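Local coordinates for metallo-beta-lactamase (PDB 5B15), which probably hydrolyses the amide bond of beta-lactam antibiotics, as a zinc-dependent class B3 beta-lactamase, at residues Leu39-Thr44 with Glu75-Gly80; Leu69-His74 with Val170-Ser175; Asp111-Ser116 with Thr177-Asp182. All coordinates share one frame; numbering follows the deposited sequence.

How the contacts relate
The chain leaves strand 37-40 through 39-44, which opens contact 1. Strand 65-69 then runs into 69-74, which opens contact 2 before 75-80 closes contact 1. Contacts 1 and 2 therefore cross. Residues 111-116 open contact 3. Residues 170-175 close contact 2, and 177-182 close contact 3 just after, so these two cross as well. Contacts 1 and 3 follow in series. Contact 1 joins the end of a strand to a short helix, contact 2 joins the two sheets, and contact 3 joins two loops beside the ligand. Asp-41 bonds Thr-71 between contacts 1 and 2. Asp-111 bonds His-74 between contacts 2 and 3.

Contact 1: Leu39-Thr44 with Glu75-Gly80; sequences LVDGTT and EDHAGG. With ZN (zinc ion), chain C; DQM ((2~{S},3~{R},4~{S})-2-[(2~{S},3~{R})-1,3-bis(oxidanyl)-1-oxidanylidene-butan-2-yl]-3-methyl-4-[(3~{S},5~{S})-5-[(sulfamoylamino)methyl]pyrrolidin-3-yl]sulfanyl-3,4-dihydro-2~{H}-pyrrole-5-carboxylic acid), chain N.
Gly-42 N donates a hydrogen bond to His-77 O at 3.0 Å, with the donor almost in line with the carbonyl (C=O...N 169°). Gly-80 N donates to Thr-43 O at 2.8 Å, from above the carbonyl plane. No side chain stands between Gly-42 and Gly-80, and their CA atoms are 4.3 Å apart. The join is mainly one of backbones; most polar side-chain ends have their partners elsewhere.

Thr-43 turns its side chain away from 75-80. Its OG1 sits between the backbone N and the carbonyl carbon (chi1 82°). From there it donates to Gly-42 O at 2.7 Å, in the carbonyl plane on a lone pair. Thr-44 lays CG2 on Glu-75 O and the CA of Asp-76. Its OG1 points elsewhere: it bonds Ser-6 and caps Gly-47 N at the start of helix 47-57.

Asp-41 and His-77 lie side by side and point the same way. Their flat groups are 43° apart. They do not bond directly. Water 1 lies in the plane of the His-77 ring and accepts from ND1 at 2.8 Å. The same water bonds Asp-41 OD2, which also bonds Thr-71. This second-shell link helps to fix the turn of the ring.

The CG of His-77 stands beside its backbone N, which carries the ring away from 39-44. NE2 then reaches the zinc at 2.1 Å. Asp-76 also faces away from 39-44, and its OD2 binds the same zinc at 2.1 Å. Asp-76 OD1 accepts from water 2, which is a zinc ligand too. His-215 and the ring-opened carbapenem complete the shell. This is the Asp-His-His zinc site of the binuclear metallo-beta-lactamases, built on the His-X-His-X-Asp-His motif.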
loop_
_atom_site.group_PDB
_atom_site.type_symbol
_atom_site.label_atom_id
_atom_site.label_comp_id
_atom_site.label_asym_id
_atom_site.label_seq_id
_atom_site.Cartn_x
_atom_site.Cartn_y
_atom_site.Cartn_z
ATOM N N LEU A 39 -3.245 0.751 -10.481
ATOM C CA LEU A 39 -3.845 0.175 -9.279
ATOM C C LEU A 39 -2.744 0.018 -8.262
ATOM O O LEU A 39 -1.670 -0.518 -8.593
ATOM C CB LEU A 39 -4.432 -1.194 -9.612
ATOM C CG LEU A 39 -4.981 -1.990 -8.426
ATOM C CD1 LEU A 39 -6.146 -1.293 -7.773
ATOM C CD2 LEU A 39 -5.381 -3.380 -8.902
ATOM N N VAL A 40 -3.005 0.459 -7.027
ATOM C CA VAL A 40 -2.090 0.193 -5.937
ATOM C C VAL A 40 -2.648 -0.885 -5.006
ATOM O O VAL A 40 -3.761 -0.704 -4.445
ATOM C CB VAL A 40 -1.793 1.475 -5.114
ATOM C CG1 VAL A 40 -0.713 1.174 -4.087
ATOM C CG2 VAL A 40 -1.406 2.590 -6.041
ATOM N N ASP A 41 -1.933 -2.015 -4.955
ATOM C CA ASP A 41 -2.254 -3.208 -4.190
ATOM C C ASP A 41 -3.433 -4.000 -4.720
ATOM O O ASP A 41 -4.237 -3.519 -5.518
ATOM C CB ASP A 41 -2.356 -2.906 -2.691
ATOM C CG ASP A 41 -1.012 -2.825 -2.027
ATOM O OD1 ASP A 41 -0.008 -3.297 -2.647
ATOM O OD2 ASP A 41 -0.952 -2.333 -0.861
ATOM N N GLY A 42 -3.514 -5.258 -4.285
ATOM C CA GLY A 42 -4.544 -6.214 -4.728
ATOM C C GLY A 42 -5.490 -6.715 -3.675
ATOM O O GLY A 42 -6.443 -7.403 -3.995
ATOM N N THR A 43 -5.206 -6.443 -2.409
ATOM C CA THR A 43 -5.843 -7.097 -1.251
ATOM C C THR A 43 -5.546 -8.589 -1.300
ATOM O O THR A 43 -4.425 -8.980 -1.625
ATOM C CB THR A 43 -7.337 -6.701 -1.077
ATOM O OG1 THR A 43 -8.189 -7.465 -1.923
ATOM C CG2 THR A 43 -7.523 -5.209 -1.321
ATOM N N THR A 44 -6.487 -9.399 -0.796
ATOM C CA THR A 44 -6.317 -10.854 -0.720
ATOM C C THR A 44 -6.677 -11.507 -2.027
ATOM O O THR A 44 -7.273 -10.883 -2.879
ATOM C CB THR A 44 -7.199 -11.449 0.360
ATOM O OG1 THR A 44 -8.544 -11.101 0.045
ATOM C CG2 THR A 44 -6.924 -10.919 1.727
ATOM N N GLU A 75 0.105 -11.751 2.150
ATOM C CA GLU A 75 -1.145 -12.203 1.583
ATOM C C GLU A 75 -2.247 -11.190 1.677
ATOM O O GLU A 75 -3.128 -11.143 0.790
ATOM C CB GLU A 75 -1.626 -13.491 2.285
ATOM C CG GLU A 75 -2.140 -13.319 3.712
ATOM C CD GLU A 75 -2.682 -14.608 4.336
ATOM O OE1 GLU A 75 -2.429 -14.812 5.537
ATOM O OE2 GLU A 75 -3.466 -15.297 3.654
ATOM N N ASP A 76 -2.255 -10.351 2.714
ATOM C CA ASP A 76 -3.343 -9.389 2.888
ATOM C C ASP A 76 -3.332 -8.218 1.899
ATOM O O ASP A 76 -4.404 -7.722 1.551
ATOM C CB ASP A 76 -3.485 -8.900 4.338
ATOM C CG ASP A 76 -2.190 -8.393 4.968
ATOM O OD1 ASP A 76 -1.035 -8.829 4.604
ATOM O OD2 ASP A 76 -2.369 -7.579 5.920
ATOM N N HIS A 77 -2.149 -7.818 1.442
ATOM C CA HIS A 77 -2.017 -6.708 0.476
ATOM C C HIS A 77 -1.790 -7.184 -0.944
ATOM O O HIS A 77 -2.172 -6.498 -1.908
ATOM C CB HIS A 77 -0.871 -5.785 0.915
ATOM C CG HIS A 77 -0.964 -5.388 2.341
ATOM N ND1 HIS A 77 -1.844 -4.413 2.778
ATOM C CD2 HIS A 77 -0.423 -5.943 3.454
ATOM C CE1 HIS A 77 -1.821 -4.388 4.110
ATOM N NE2 HIS A 77 -0.980 -5.314 4.547
ATOM N N ALA A 78 -1.076 -8.309 -1.086
ATOM C CA ALA A 78 -0.580 -8.798 -2.366
ATOM C C ALA A 78 -1.289 -10.062 -2.827
ATOM O O ALA A 78 -1.054 -10.482 -3.969
ATOM C CB ALA A 78 0.922 -9.106 -2.313
ATOM N N GLY A 79 -2.092 -10.694 -1.976
ATOM C CA GLY A 79 -2.697 -11.965 -2.341
ATOM C C GLY A 79 -3.561 -11.894 -3.576
ATOM O O GLY A 79 -3.673 -12.910 -4.274
ATOM N N GLY A 80 -4.171 -10.727 -3.831
ATOM C CA GLY A 80 -4.999 -10.505 -5.004
ATOM C C GLY A 80 -4.270 -10.008 -6.244
ATOM O O GLY A 80 -4.899 -9.841 -7.307
HETATM ZN ZN ZN C . -0.917 -6.142 6.528
HETATM O OAX DQM N . -1.620 -11.262 10.061
HETATM C CAJ DQM N . -1.907 -10.080 10.020
HETATM O OAD DQM N . -2.988 -9.665 10.611
HETATM C CAX DQM N . -1.162 -9.118 9.112
HETATM C CAT DQM N . 0.236 -9.695 8.804
HETATM C CAA DQM N . 0.153 -10.658 7.610
HETATM O OAI DQM N . 1.234 -8.691 8.537
HETATM C CAY DQM N . -1.274 -7.705 9.708
HETATM C CAU DQM N . -0.702 -7.354 11.102
HETATM C CAB DQM N . 0.185 -8.421 11.734
HETATM N NAN DQM N . -0.673 -6.735 8.771
HETATM C CAS DQM N . -0.023 -5.862 9.407
HETATM C CAR DQM N . 0.575 -4.735 8.702
HETATM O OAE DQM N . 0.581 -4.745 7.399
HETATM O OAH DQM N . 1.062 -3.789 9.361
HETATM C CAZ DQM N . 0.065 -6.023 10.903
HETATM S SAQ DQM N . -0.544 -4.623 11.861
HETATM C CAW DQM N . -2.062 -4.143 11.082
HETATM C CAM DQM N . -2.423 -2.755 11.591
HETATM N NAO DQM N . -3.747 -2.877 12.193
HETATM C CAV DQM N . -4.428 -4.023 11.549
HETATM C CAK DQM N . -3.288 -5.031 11.324
HETATM C CAL DQM N . -5.587 -4.480 12.439
HETATM N NAP DQM N . -5.658 -3.779 13.754
HETATM S SBA DQM N . -6.470 -2.352 13.881
HETATM O OAF DQM N . -6.759 -2.017 15.269
HETATM O OAG DQM N . -5.705 -1.308 13.221
HETATM N NAC DQM N . -7.950 -2.538 13.254
HETATM O O HOH W 1 -2.911 -2.585 0.938
HETATM O O HOH W 2 0.668 -7.458 6.276
#

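Contact 2: Leu69-His74 with Val170-Ser175; sequences LSTHSH and VVFADS. With ZN (zinc ion), chain B; NA (sodium ion), chain E; DQM ((2~{S},3~{R},4~{S})-2-[(2~{S},3~{R})-1,3-bis(oxidanyl)-1-oxidanylidene-butan-2-yl]-3-methyl-4-[(3~{S},5~{S})-5-[(sulfamoylamino)methyl]pyrrolidin-3-yl]sulfanyl-3,4-dihydro-2~{H}-pyrrole-5-carboxylic acid), chain N.
His-72 and Asp-174 meet at about a right angle. The carboxylate and ring planes are 41° apart. Even so, Asp-174 OD1 lies close to the plane of the imidazole, at its edge. It accepts from His-72 ND1 at 2.6 Å, on its syn lone pair, with an N-H...O angle of 160°. The carboxylate reaches across because Asp-174 CG is anti to its backbone N (chi1 -164°). OD1 also takes a weak bond from Ser-175 N.

The bond to ND1 limits rotation of the ring, and NE2 is directed to the zinc at 2.0 Å. His-74 ND1 binds the same ion at 2.0 Å. His-150 and water 2 complete the set.

Thr-71 also crosses Phe-172 at about a right angle. Its CG2 rests 3.5 Å from Phe-172 CD1 and CE1. Its CB lies 3.3 Å from Asp-174 OD1, while its OG1 bonds Asp-41. Ser-175 has two conformers. In one of them OG reaches the ligand carboxylate, so that bond is less certain.

This is the three-histidine zinc site of the metallo-beta-lactamase fold, at the edge where its two sheets meet, with a second-shell aspartate orienting a first-shell histidine.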
loop_
_atom_site.group_PDB
_atom_site.type_symbol
_atom_site.label_atom_id
_atom_site.label_comp_id
_atom_site.label_asym_id
_atom_site.label_seq_id
_atom_site.Cartn_x
_atom_site.Cartn_y
_atom_site.Cartn_z
ATOM N N LEU A 69 0.913 -1.536 -8.561
ATOM C CA LEU A 69 2.011 -1.189 -7.665
ATOM C C LEU A 69 1.808 -1.917 -6.366
ATOM O O LEU A 69 0.709 -1.880 -5.816
ATOM C CB LEU A 69 2.038 0.339 -7.399
ATOM C CG LEU A 69 1.975 1.209 -8.663
ATOM C CD1 LEU A 69 2.084 2.676 -8.288
ATOM C CD2 LEU A 69 3.005 0.819 -9.721
ATOM N N SER A 70 2.829 -2.595 -5.875
ATOM C CA SER A 70 2.795 -3.316 -4.613
ATOM C C SER A 70 3.459 -2.541 -3.493
ATOM O O SER A 70 4.620 -2.127 -3.658
ATOM C CB SER A 70 3.500 -4.687 -4.779
ATOM O OG SER A 70 3.583 -5.380 -3.553
ATOM N N THR A 71 2.781 -2.397 -2.358
ATOM C CA THR A 71 3.431 -1.922 -1.143
ATOM C C THR A 71 4.368 -2.996 -0.620
ATOM O O THR A 71 5.604 -2.817 -0.585
ATOM C CB THR A 71 2.391 -1.516 -0.063
ATOM O OG1 THR A 71 1.491 -2.597 0.161
ATOM C CG2 THR A 71 1.667 -0.237 -0.438
ATOM N N HIS A 72 3.798 -4.104 -0.197
ATOM C CA HIS A 72 4.650 -5.229 0.210
ATOM C C HIS A 72 3.956 -6.568 0.042
ATOM O O HIS A 72 2.740 -6.678 -0.131
ATOM C CB HIS A 72 5.173 -5.009 1.641
ATOM C CG HIS A 72 4.178 -5.283 2.717
ATOM N ND1 HIS A 72 3.380 -4.300 3.250
ATOM C CD2 HIS A 72 3.790 -6.444 3.309
ATOM C CE1 HIS A 72 2.613 -4.827 4.190
ATOM N NE2 HIS A 72 2.849 -6.123 4.259
ATOM N N SER A 73 4.779 -7.609 0.135
ATOM C CA SER A 73 4.467 -8.950 -0.385
ATOM C C SER A 73 3.969 -9.877 0.715
ATOM O O SER A 73 4.594 -10.901 0.995
ATOM C CB SER A 73 5.672 -9.479 -1.106
ATOM O OG SER A 73 6.841 -9.353 -0.326
ATOM N N HIS A 74 2.854 -9.515 1.375
ATOM C CA HIS A 74 2.127 -10.425 2.260
ATOM C C HIS A 74 0.731 -10.659 1.703
ATOM O O HIS A 74 0.204 -9.830 0.936
ATOM C CB HIS A 74 2.013 -9.834 3.679
ATOM C CG HIS A 74 3.311 -9.788 4.411
ATOM N ND1 HIS A 74 3.541 -8.894 5.424
ATOM C CD2 HIS A 74 4.443 -10.517 4.288
ATOM C CE1 HIS A 74 4.749 -9.096 5.924
ATOM N NE2 HIS A 74 5.319 -10.074 5.246
ATOM N N VAL A 170 -0.683 13.045 -2.388
ATOM C CA VAL A 170 -1.287 11.807 -1.893
ATOM C C VAL A 170 -0.182 10.780 -1.650
ATOM O O VAL A 170 0.762 10.660 -2.432
ATOM C CB VAL A 170 -2.286 11.262 -2.913
ATOM C CG1 VAL A 170 -2.998 10.032 -2.397
ATOM C CG2 VAL A 170 -3.291 12.328 -3.314
ATOM N N VAL A 171 -0.289 10.065 -0.533
ATOM C CA VAL A 171 0.663 9.058 -0.140
ATOM C C VAL A 171 -0.100 7.756 0.141
ATOM O O VAL A 171 -1.019 7.756 0.970
ATOM C CB VAL A 171 1.401 9.472 1.163
ATOM C CG1 VAL A 171 2.359 8.377 1.615
ATOM C CG2 VAL A 171 2.105 10.802 0.972
ATOM N N PHE A 172 0.274 6.661 -0.525
ATOM C CA PHE A 172 -0.183 5.328 -0.194
ATOM C C PHE A 172 0.909 4.722 0.672
ATOM O O PHE A 172 1.985 4.357 0.184
ATOM C CB PHE A 172 -0.493 4.503 -1.455
ATOM C CG PHE A 172 -1.311 3.260 -1.206
ATOM C CD1 PHE A 172 -0.806 2.210 -0.422
ATOM C CD2 PHE A 172 -2.608 3.172 -1.656
ATOM C CE1 PHE A 172 -1.562 1.051 -0.184
ATOM C CE2 PHE A 172 -3.339 2.006 -1.464
ATOM C CZ PHE A 172 -2.840 0.975 -0.699
ATOM N N ALA A 173 0.665 4.710 1.981
ATOM C CA ALA A 173 1.674 4.434 2.981
ATOM C C ALA A 173 1.772 2.920 3.220
ATOM O O ALA A 173 0.797 2.280 3.663
ATOM C CB ALA A 173 1.324 5.140 4.289
ATOM N N ASP A 174 2.936 2.342 2.921
ATOM C CA ASP A 174 3.215 0.966 3.296
ATOM C C ASP A 174 3.202 0.807 4.799
ATOM O O ASP A 174 3.310 1.776 5.552
ATOM C CB ASP A 174 4.583 0.538 2.754
ATOM C CG ASP A 174 4.800 -0.962 2.749
ATOM O OD1 ASP A 174 3.836 -1.720 2.876
ATOM O OD2 ASP A 174 6.010 -1.331 2.670
ATOM N N SER A 175 2.986 -0.442 5.220
ATOM C CA SER A 175 3.090 -0.763 6.635
ATOM C C SER A 175 4.514 -0.568 7.166
ATOM O O SER A 175 5.469 -0.990 6.535
ATOM C CB SER A 175 2.618 -2.188 6.833
ATOM O OG SER A 175 1.298 -2.305 6.323
HETATM ZN ZN ZN B . 2.445 -7.229 5.927
HETATM NA NA NA E . 7.133 -3.220 -3.105
HETATM O OAX DQM N . -1.620 -11.262 10.061
HETATM C CAJ DQM N . -1.907 -10.080 10.020
HETATM O OAD DQM N . -2.988 -9.665 10.611
HETATM C CAX DQM N . -1.162 -9.118 9.112
HETATM C CAT DQM N . 0.236 -9.695 8.804
HETATM C CAA DQM N . 0.153 -10.658 7.610
HETATM O OAI DQM N . 1.234 -8.691 8.537
HETATM C CAY DQM N . -1.274 -7.705 9.708
HETATM C CAU DQM N . -0.702 -7.354 11.102
HETATM C CAB DQM N . 0.185 -8.421 11.734
HETATM N NAN DQM N . -0.673 -6.735 8.771
HETATM C CAS DQM N . -0.023 -5.862 9.407
HETATM C CAR DQM N . 0.575 -4.735 8.702
HETATM O OAE DQM N . 0.581 -4.745 7.399
HETATM O OAH DQM N . 1.062 -3.789 9.361
HETATM C CAZ DQM N . 0.065 -6.023 10.903
HETATM S SAQ DQM N . -0.544 -4.623 11.861
HETATM C CAW DQM N . -2.062 -4.143 11.082
HETATM C CAM DQM N . -2.423 -2.755 11.591
HETATM N NAO DQM N . -3.747 -2.877 12.193
HETATM C CAV DQM N . -4.428 -4.023 11.549
HETATM C CAK DQM N . -3.288 -5.031 11.324
HETATM C CAL DQM N . -5.587 -4.480 12.439
HETATM N NAP DQM N . -5.658 -3.779 13.754
HETATM S SBA DQM N . -6.470 -2.352 13.881
HETATM O OAF DQM N . -6.759 -2.017 15.269
HETATM O OAG DQM N . -5.705 -1.308 13.221
HETATM N NAC DQM N . -7.950 -2.538 13.254
HETATM O O HOH W 3 6.143 -5.819 -2.626
HETATM O O HOH W 2 0.668 -7.458 6.276
#

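Contact 3: Asp111-Ser116 with Thr177-Asp182; sequences DPQFGS and TAVSAD. With NA (sodium ion), chain G; DQM ((2~{S},3~{R},4~{S})-2-[(2~{S},3~{R})-1,3-bis(oxidanyl)-1-oxidanylidene-butan-2-yl]-3-methyl-4-[(3~{S},5~{S})-5-[(sulfamoylamino)methyl]pyrrolidin-3-yl]sulfanyl-3,4-dihydro-2~{H}-pyrrole-5-carboxylic acid), chain N.
One direct hydrogen bond crosses this contact. Ala-181 N donates to Pro-112 O at 3.0 Å, with an N-H...O angle of 161° and the donor tilted 28° from the carbonyl plane.

Other hydrogen bonds shape each loop from within. Residues 111-114 form a type I beta turn. Asp-111 OD1 accepts from Gln-113 N on its anti lone pair, which makes an Asx turn. Its other oxygen, OD2, bonds His-74. Gln-113 O is gripped twice, by Ser-116 N and by Ser-116 OG. On the other loop, Ser-180 OG bonds Ala-181 O and also Arg-256.

Van der Waals contacts fill in the rest. The Gln-113 chain is extended beyond CG and crosses Val-179 at a slant. Val-179 CG2 touches the amide, 3.3 Å from NE2. The CB of Pro-112 sits 3.3 Å from Val-179 O. Ala-181 turns its methyl toward Phe-114 O.

A sodium ion and water supply an indirect link. Val-179 O binds the sodium at 2.7 Å. Water 4 is another ligand of the ion. It donates to Asp-111 OD1 at 2.8 Å and accepts from Gln-113 NE2 at 3.0 Å.

Both loops also bind the ring-opened carbapenem. Gln-113 NE2 donates to ligand OAI at 3.0 Å in a nearly straight bond (170°). Thr-177 OG1 donates to the ligand carboxylate oxygen OAH at 2.7 Å.

Gln-113 NE2 therefore has two acceptors, the ligand hydroxyl and water 4, which helps to set the turn of its amide. The two loops, joined by one backbone bond and a hydrated sodium, each put a polar side chain on the ligand: Gln-113 on its hydroxyl, Thr-177 on its carboxylate. Both probably help to bind substrates too.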
loop_
_atom_site.group_PDB
_atom_site.type_symbol
_atom_site.label_atom_id
_atom_site.label_comp_id
_atom_site.label_asym_id
_atom_site.label_seq_id
_atom_site.Cartn_x
_atom_site.Cartn_y
_atom_site.Cartn_z
ATOM N N ASP A 111 12.077 -12.491 6.636
ATOM C CA ASP A 111 10.863 -11.784 7.121
ATOM C C ASP A 111 10.654 -12.069 8.606
ATOM O O ASP A 111 10.558 -13.213 8.983
ATOM C CB ASP A 111 9.668 -12.238 6.285
ATOM C CG ASP A 111 8.401 -11.376 6.511
ATOM O OD1 ASP A 111 7.964 -11.204 7.648
ATOM O OD2 ASP A 111 7.877 -10.937 5.514
ATOM N N PRO A 112 10.488 -11.029 9.466
ATOM C CA PRO A 112 10.229 -11.260 10.877
ATOM C C PRO A 112 9.081 -12.194 11.172
ATOM O O PRO A 112 9.082 -12.813 12.211
ATOM C CB PRO A 112 9.941 -9.855 11.412
ATOM C CG PRO A 112 10.710 -8.967 10.508
ATOM C CD PRO A 112 10.638 -9.614 9.160
ATOM N N GLN A 113 8.055 -12.212 10.301
ATOM C CA GLN A 113 6.914 -13.071 10.469
ATOM C C GLN A 113 7.105 -14.474 9.867
ATOM O O GLN A 113 6.178 -15.262 9.929
ATOM C CB GLN A 113 5.639 -12.407 9.958
ATOM C CG GLN A 113 5.257 -11.137 10.692
ATOM C CD GLN A 113 3.931 -10.620 10.215
ATOM O OE1 GLN A 113 2.880 -11.126 10.637
ATOM N NE2 GLN A 113 3.940 -9.640 9.317
ATOM N N PHE A 114 8.309 -14.783 9.359
ATOM C CA PHE A 114 8.579 -16.120 8.723
ATOM C C PHE A 114 8.369 -17.176 9.770
ATOM O O PHE A 114 8.903 -17.094 10.886
ATOM C CB PHE A 114 10.003 -16.210 8.173
ATOM C CG PHE A 114 10.327 -17.523 7.474
ATOM C CD1 PHE A 114 9.944 -17.738 6.150
ATOM C CD2 PHE A 114 11.073 -18.498 8.115
ATOM C CE1 PHE A 114 10.239 -18.936 5.515
ATOM C CE2 PHE A 114 11.392 -19.686 7.480
ATOM C CZ PHE A 114 11.000 -19.892 6.169
ATOM N N GLY A 115 7.594 -18.184 9.391
ATOM C CA GLY A 115 7.122 -19.190 10.330
ATOM C C GLY A 115 5.645 -19.031 10.663
ATOM O O GLY A 115 4.994 -20.014 11.031
ATOM N N SER A 116 5.048 -17.890 10.333
ATOM C CA SER A 116 3.683 -17.550 10.712
ATOM C C SER A 116 2.836 -16.959 9.571
ATOM O O SER A 116 1.635 -16.800 9.672
ATOM C CB SER A 116 3.685 -16.623 11.928
ATOM O OG SER A 116 3.974 -15.280 11.563
ATOM N N THR A 177 5.223 -1.598 10.476
ATOM C CA THR A 177 5.032 -2.291 11.739
ATOM C C THR A 177 6.019 -3.416 12.021
ATOM O O THR A 177 6.219 -4.311 11.209
ATOM C CB THR A 177 3.616 -2.888 11.805
ATOM O OG1 THR A 177 3.430 -3.806 10.725
ATOM C CG2 THR A 177 2.576 -1.791 11.748
ATOM N N ALA A 178 6.554 -3.381 13.238
ATOM C CA ALA A 178 7.436 -4.398 13.761
ATOM C C ALA A 178 6.602 -5.506 14.392
ATOM O O ALA A 178 6.125 -5.372 15.528
ATOM C CB ALA A 178 8.374 -3.775 14.777
ATOM N N VAL A 179 6.327 -6.543 13.620
ATOM C CA VAL A 179 5.585 -7.707 14.070
ATOM C C VAL A 179 6.373 -8.932 13.741
ATOM O O VAL A 179 7.046 -8.993 12.727
ATOM C CB VAL A 179 4.219 -7.781 13.423
ATOM C CG1 VAL A 179 3.307 -6.744 13.986
ATOM C CG2 VAL A 179 4.259 -7.610 11.961
ATOM N N SER A 180 6.264 -9.958 14.566
ATOM C CA SER A 180 7.023 -11.159 14.256
ATOM C C SER A 180 6.355 -12.412 14.695
ATOM O O SER A 180 5.474 -12.376 15.555
ATOM C CB SER A 180 8.390 -11.061 14.884
ATOM O OG SER A 180 8.280 -11.199 16.298
ATOM N N ALA A 181 6.952 -13.498 14.213
ATOM C CA ALA A 181 6.786 -14.834 14.797
ATOM C C ALA A 181 7.306 -14.862 16.221
ATOM O O ALA A 181 8.188 -14.088 16.617
ATOM C CB ALA A 181 7.524 -15.885 13.956
ATOM N N ASP A 182 6.805 -15.804 17.000
ATOM C CA ASP A 182 7.205 -15.917 18.405
ATOM C C ASP A 182 8.684 -16.187 18.610
ATOM O O ASP A 182 9.271 -15.756 19.622
ATOM C CB ASP A 182 6.398 -17.029 19.095
ATOM C CG ASP A 182 5.002 -16.575 19.500
ATOM O OD1 ASP A 182 4.809 -15.356 19.709
ATOM O OD2 ASP A 182 4.109 -17.446 19.682
HETATM NA NA NA G . 7.387 -7.233 10.744
HETATM O OAX DQM N . -1.620 -11.262 10.061
HETATM C CAJ DQM N . -1.907 -10.080 10.020
HETATM O OAD DQM N . -2.988 -9.665 10.611
HETATM C CAX DQM N . -1.162 -9.118 9.112
HETATM C CAT DQM N . 0.236 -9.695 8.804
HETATM C CAA DQM N . 0.153 -10.658 7.610
HETATM O OAI DQM N . 1.234 -8.691 8.537
HETATM C CAY DQM N . -1.274 -7.705 9.708
HETATM C CAU DQM N . -0.702 -7.354 11.102
HETATM C CAB DQM N . 0.185 -8.421 11.734
HETATM N NAN DQM N . -0.673 -6.735 8.771
HETATM C CAS DQM N . -0.023 -5.862 9.407
HETATM C CAR DQM N . 0.575 -4.735 8.702
HETATM O OAE DQM N . 0.581 -4.745 7.399
HETATM O OAH DQM N . 1.062 -3.789 9.361
HETATM C CAZ DQM N . 0.065 -6.023 10.903
HETATM S SAQ DQM N . -0.544 -4.623 11.861
HETATM C CAW DQM N . -2.062 -4.143 11.082
HETATM C CAM DQM N . -2.423 -2.755 11.591
HETATM N NAO DQM N . -3.747 -2.877 12.193
HETATM C CAV DQM N . -4.428 -4.023 11.549
HETATM C CAK DQM N . -3.288 -5.031 11.324
HETATM C CAL DQM N . -5.587 -4.480 12.439
HETATM N NAP DQM N . -5.658 -3.779 13.754
HETATM S SBA DQM N . -6.470 -2.352 13.881
HETATM O OAF DQM N . -6.759 -2.017 15.269
HETATM O OAG DQM N . -5.705 -1.308 13.221
HETATM N NAC DQM N . -7.950 -2.538 13.254
HETATM O O HOH W 4 6.737 -8.857 8.459
HETATM O O HOH W 5 9.434 -5.635 11.074
#